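Local structure of cyclic UMP-AMP synthase (Rhodothermus marinus SG0.5JP17-172, 6E0K) at residues 75-85 with 137-146. The protein joins UTP and ATP into the second messenger 3',3'-cUAMP, the signal of a CBASS system that defends bacteria against phage by abortive infection. Residues are numbered along the deposited sequence; the frame is centred on the assembly and turned at random.
Sequences LTAEQKRRFGF and RKYPPNRKSE
The CA atoms of L75, Q79 and F83, four residues apart in sequence, come nearest those of Y139, R143 and E146, so the short helix 77-82 runs beside the loop that leaves strand 127-138. T76 and Q79 form a capping box at its start: T76 OG1 accepts from Q79 N, and Q79 OE1 from T76 N. A Schellman motif closes the other end at G84, where glycine, lacking a CB, easily takes the positive phi of 74°.

The bond from T76 N to OE1 fixes the Q79 amide, leaving NE2 to serve the loop. From NE2 a nearly straight bond, 165° at the hydrogen and almost in the amide plane, reaches N142 O at 3.0 Å; a weak one goes to P140 O. Glutamine suits this place because one amide both accepts and donates, and neither P140 nor P141 has a backbone N-H to offer.

Next to this polar join, the branched end of L75 lies against the Y139 ring, L75 CD2 3.4 Å from Y139 CG. The F83 ring meets that of Y139 obliquely, planes at 36°, while K144 O stands near the plane of F83 at its edge, 3.3 Å from F83 CE1. F85 directs its edge at Y139 OH, which accepts a 3.0 Å bond from R137 NH1 in the guanidinium plane; Q135 holds R137 NE.

Farther out, the guanidinium of R82 lies flat on that of R143, centres 4.0 Å apart. A bend at chi2 turns R82 back to E78, and the E78 carboxylate, bridging R81 and R82, probably offsets the like charges.

This surface contact lies away from the magnesium and nucleotide sites. It ties the helix following strand 71-73 to the end of its parallel neighbour, strand 127-138; F71 continues the aromatic cluster, edge-to-face with F85 and cation-pi with R137, and Y149, just before strand 150-157, meets Y139.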
loop_
_atom_site.group_PDB
_atom_site.type_symbol
_atom_site.label_atom_id
_atom_site.label_comp_id
_atom_site.label_asym_id
_atom_site.label_seq_id
_atom_site.Cartn_x
_atom_site.Cartn_y
_atom_site.Cartn_z
ATOM N N LEU A 75 -1.796 -22.836 -10.501
ATOM C CA LEU A 75 -1.364 -24.141 -10.971
ATOM C C LEU A 75 -2.396 -24.788 -11.880
ATOM O O LEU A 75 -3.609 -24.632 -11.692
ATOM C CB LEU A 75 -1.115 -25.074 -9.785
ATOM C CG LEU A 75 -0.021 -24.625 -8.832
ATOM C CD1 LEU A 75 -0.128 -25.449 -7.547
ATOM C CD2 LEU A 75 1.324 -24.837 -9.541
ATOM N N THR A 76 -1.899 -25.555 -12.855
ATOM C CA THR A 76 -2.750 -26.433 -13.633
ATOM C C THR A 76 -3.049 -27.692 -12.836
ATOM O O THR A 76 -2.410 -27.985 -11.824
ATOM C CB THR A 76 -2.087 -26.832 -14.946
ATOM O OG1 THR A 76 -0.933 -27.639 -14.654
ATOM C CG2 THR A 76 -1.680 -25.596 -15.745
ATOM N N ALA A 77 -4.043 -28.439 -13.305
ATOM C CA ALA A 77 -4.380 -29.692 -12.640
ATOM C C ALA A 77 -3.184 -30.634 -12.587
ATOM O O ALA A 77 -2.979 -31.339 -11.588
ATOM C CB ALA A 77 -5.548 -30.361 -13.358
ATOM N N GLU A 78 -2.402 -30.689 -13.669
ATOM C CA GLU A 78 -1.233 -31.561 -13.696
ATOM C C GLU A 78 -0.177 -31.111 -12.693
ATOM O O GLU A 78 0.433 -31.952 -12.010
ATOM C CB GLU A 78 -0.656 -31.617 -15.115
ATOM C CG GLU A 78 0.715 -32.305 -15.230
ATOM C CD GLU A 78 0.712 -33.799 -14.868
ATOM O OE1 GLU A 78 -0.358 -34.400 -14.607
ATOM O OE2 GLU A 78 1.816 -34.388 -14.864
ATOM N N GLN A 79 0.049 -29.797 -12.573
ATOM C CA GLN A 79 1.032 -29.328 -11.604
ATOM C C GLN A 79 0.575 -29.632 -10.188
ATOM O O GLN A 79 1.385 -30.038 -9.343
ATOM C CB GLN A 79 1.289 -27.828 -11.754
ATOM C CG GLN A 79 1.930 -27.408 -13.061
ATOM C CD GLN A 79 2.044 -25.882 -13.144
ATOM O OE1 GLN A 79 1.040 -25.179 -13.047
ATOM N NE2 GLN A 79 3.274 -25.365 -13.306
ATOM N N LYS A 80 -0.725 -29.456 -9.918
ATOM C CA LYS A 80 -1.255 -29.797 -8.599
ATOM C C LYS A 80 -1.043 -31.270 -8.294
ATOM O O LYS A 80 -0.670 -31.634 -7.168
ATOM C CB LYS A 80 -2.740 -29.439 -8.518
ATOM C CG LYS A 80 -3.015 -27.950 -8.554
ATOM C CD LYS A 80 -4.508 -27.673 -8.446
ATOM C CE LYS A 80 -4.838 -26.249 -8.839
ATOM N NZ LYS A 80 -6.326 -26.065 -8.846
ATOM N N ARG A 81 -1.267 -32.136 -9.294
ATOM C CA ARG A 81 -1.047 -33.570 -9.115
ATOM C C ARG A 81 0.414 -33.870 -8.793
ATOM O O ARG A 81 0.711 -34.633 -7.869
ATOM C CB ARG A 81 -1.505 -34.341 -10.359
ATOM C CG ARG A 81 -2.982 -34.730 -10.339
ATOM C CD ARG A 81 -3.290 -35.792 -11.411
ATOM N NE ARG A 81 -2.907 -35.325 -12.734
ATOM C CZ ARG A 81 -3.715 -34.646 -13.539
ATOM N NH1 ARG A 81 -4.946 -34.352 -13.148
ATOM N NH2 ARG A 81 -3.282 -34.262 -14.731
ATOM N N ARG A 82 1.347 -33.266 -9.537
ATOM C CA ARG A 82 2.762 -33.543 -9.293
ATOM C C ARG A 82 3.186 -33.132 -7.887
ATOM O O ARG A 82 4.110 -33.724 -7.321
ATOM C CB ARG A 82 3.622 -32.828 -10.335
ATOM C CG ARG A 82 3.425 -33.346 -11.762
ATOM C CD ARG A 82 3.943 -34.777 -11.926
ATOM N NE ARG A 82 3.883 -35.205 -13.322
ATOM C CZ ARG A 82 4.344 -36.369 -13.777
ATOM N NH1 ARG A 82 4.914 -37.237 -12.952
ATOM N NH2 ARG A 82 4.240 -36.657 -15.067
ATOM N N PHE A 83 2.530 -32.127 -7.317
ATOM C CA PHE A 83 2.844 -31.650 -5.975
ATOM C C PHE A 83 2.057 -32.367 -4.886
ATOM O O PHE A 83 2.290 -32.103 -3.700
ATOM C CB PHE A 83 2.573 -30.143 -5.871
ATOM C CG PHE A 83 3.575 -29.274 -6.572
ATOM C CD1 PHE A 83 4.920 -29.598 -6.594
ATOM C CD2 PHE A 83 3.160 -28.095 -7.168
ATOM C CE1 PHE A 83 5.838 -28.768 -7.225
ATOM C CE2 PHE A 83 4.066 -27.255 -7.814
ATOM C CZ PHE A 83 5.407 -27.586 -7.837
ATOM N N GLY A 84 1.126 -33.254 -5.242
ATOM C CA GLY A 84 0.345 -33.930 -4.220
ATOM C C GLY A 84 -0.715 -33.070 -3.560
ATOM O O GLY A 84 -1.135 -33.371 -2.445
ATOM N N PHE A 85 -1.196 -32.037 -4.246
ATOM C CA PHE A 85 -2.181 -31.128 -3.682
ATOM C C PHE A 85 -3.597 -31.653 -3.874
ATOM O O PHE A 85 -3.920 -32.321 -4.868
ATOM C CB PHE A 85 -2.068 -29.736 -4.328
ATOM C CG PHE A 85 -0.786 -29.008 -4.016
ATOM C CD1 PHE A 85 0.021 -29.392 -2.959
ATOM C CD2 PHE A 85 -0.388 -27.916 -4.793
ATOM C CE1 PHE A 85 1.203 -28.697 -2.669
ATOM C CE2 PHE A 85 0.791 -27.223 -4.513
ATOM C CZ PHE A 85 1.587 -27.620 -3.455
ATOM N N ARG A 137 -0.400 -18.380 -4.135
ATOM C CA ARG A 137 0.923 -18.794 -4.585
ATOM C C ARG A 137 0.994 -18.664 -6.097
ATOM O O ARG A 137 0.255 -19.343 -6.821
ATOM C CB ARG A 137 1.214 -20.239 -4.172
ATOM C CG ARG A 137 1.277 -20.440 -2.662
ATOM C CD ARG A 137 1.756 -21.853 -2.347
ATOM N NE ARG A 137 1.704 -22.143 -0.917
ATOM C CZ ARG A 137 2.089 -23.296 -0.381
ATOM N NH1 ARG A 137 2.558 -24.271 -1.151
ATOM N NH2 ARG A 137 2.002 -23.473 0.936
ATOM N N LYS A 138 1.909 -17.822 -6.573
ATOM C CA LYS A 138 2.172 -17.682 -7.994
ATOM C C LYS A 138 3.364 -18.565 -8.328
ATOM O O LYS A 138 4.500 -18.263 -7.943
ATOM C CB LYS A 138 2.435 -16.223 -8.358
ATOM C CG LYS A 138 2.715 -16.037 -9.841
ATOM C CD LYS A 138 2.721 -14.563 -10.227
ATOM C CE LYS A 138 3.750 -13.774 -9.433
ATOM N NZ LYS A 138 3.826 -12.364 -9.939
ATOM N N TYR A 139 3.096 -19.677 -9.025
ATOM C CA TYR A 139 4.097 -20.657 -9.394
ATOM C C TYR A 139 4.576 -20.424 -10.816
ATOM O O TYR A 139 3.819 -19.941 -11.666
ATOM C CB TYR A 139 3.532 -22.077 -9.310
ATOM C CG TYR A 139 3.433 -22.661 -7.916
ATOM C CD1 TYR A 139 2.297 -22.468 -7.135
ATOM C CD2 TYR A 139 4.450 -23.465 -7.414
ATOM C CE1 TYR A 139 2.196 -23.037 -5.871
ATOM C CE2 TYR A 139 4.362 -24.022 -6.144
ATOM C CZ TYR A 139 3.225 -23.817 -5.392
ATOM O OH TYR A 139 3.136 -24.386 -4.141
ATOM N N PRO A 140 5.814 -20.816 -11.093
ATOM C CA PRO A 140 6.343 -20.743 -12.452
ATOM C C PRO A 140 5.797 -21.861 -13.324
ATOM O O PRO A 140 5.269 -22.862 -12.815
ATOM C CB PRO A 140 7.854 -20.904 -12.238
ATOM C CG PRO A 140 7.954 -21.730 -11.018
ATOM C CD PRO A 140 6.835 -21.261 -10.132
ATOM N N PRO A 141 5.928 -21.730 -14.640
ATOM C CA PRO A 141 5.444 -22.771 -15.559
ATOM C C PRO A 141 6.218 -24.078 -15.448
ATOM O O PRO A 141 7.349 -24.134 -14.956
ATOM C CB PRO A 141 5.655 -22.146 -16.944
ATOM C CG PRO A 141 5.636 -20.666 -16.694
ATOM C CD PRO A 141 6.194 -20.446 -15.316
ATOM N N ASN A 142 5.588 -25.139 -15.966
ATOM C CA ASN A 142 6.195 -26.462 -16.106
ATOM C C ASN A 142 6.478 -27.110 -14.755
ATOM O O ASN A 142 5.863 -26.750 -13.749
ATOM C CB ASN A 142 7.469 -26.367 -16.946
ATOM C CG ASN A 142 7.195 -25.846 -18.342
ATOM O OD1 ASN A 142 6.399 -26.425 -19.082
ATOM N ND2 ASN A 142 7.833 -24.737 -18.701
ATOM N N ARG A 143 7.407 -28.067 -14.723
ATOM C CA ARG A 143 7.664 -28.889 -13.544
ATOM C C ARG A 143 8.842 -28.297 -12.771
ATOM O O ARG A 143 9.995 -28.420 -13.199
ATOM C CB ARG A 143 7.939 -30.332 -13.967
ATOM C CG ARG A 143 7.743 -31.387 -12.887
ATOM C CD ARG A 143 7.690 -32.783 -13.513
ATOM N NE ARG A 143 7.985 -33.836 -12.546
ATOM C CZ ARG A 143 8.028 -35.133 -12.838
ATOM N NH1 ARG A 143 7.792 -35.549 -14.076
ATOM N NH2 ARG A 143 8.311 -36.016 -11.891
ATOM N N LYS A 144 8.550 -27.657 -11.636
ATOM C CA LYS A 144 9.542 -27.010 -10.787
ATOM C C LYS A 144 9.359 -27.489 -9.348
ATOM O O LYS A 144 8.506 -28.331 -9.055
ATOM C CB LYS A 144 9.431 -25.481 -10.875
ATOM C CG LYS A 144 9.734 -24.906 -12.252
ATOM C CD LYS A 144 11.213 -25.043 -12.575
ATOM C CE LYS A 144 11.562 -24.376 -13.892
ATOM N NZ LYS A 144 13.011 -24.539 -14.215
ATOM N N SER A 145 10.169 -26.940 -8.441
ATOM C CA SER A 145 10.141 -27.351 -7.041
ATOM C C SER A 145 8.912 -26.796 -6.328
ATOM O O SER A 145 8.406 -25.723 -6.660
ATOM C CB SER A 145 11.405 -26.877 -6.323
ATOM O OG SER A 145 12.547 -27.039 -7.143
ATOM N N GLU A 146 8.441 -27.528 -5.311
ATOM C CA GLU A 146 7.235 -27.102 -4.604
ATOM C C GLU A 146 7.456 -25.849 -3.760
ATOM O O GLU A 146 6.476 -25.195 -3.381
ATOM C CB GLU A 146 6.692 -28.235 -3.729
ATOM C CG GLU A 146 7.506 -28.535 -2.483
ATOM C CD GLU A 146 6.724 -29.351 -1.459
ATOM O OE1 GLU A 146 5.474 -29.395 -1.555
ATOM O OE2 GLU A 146 7.360 -29.946 -0.560
#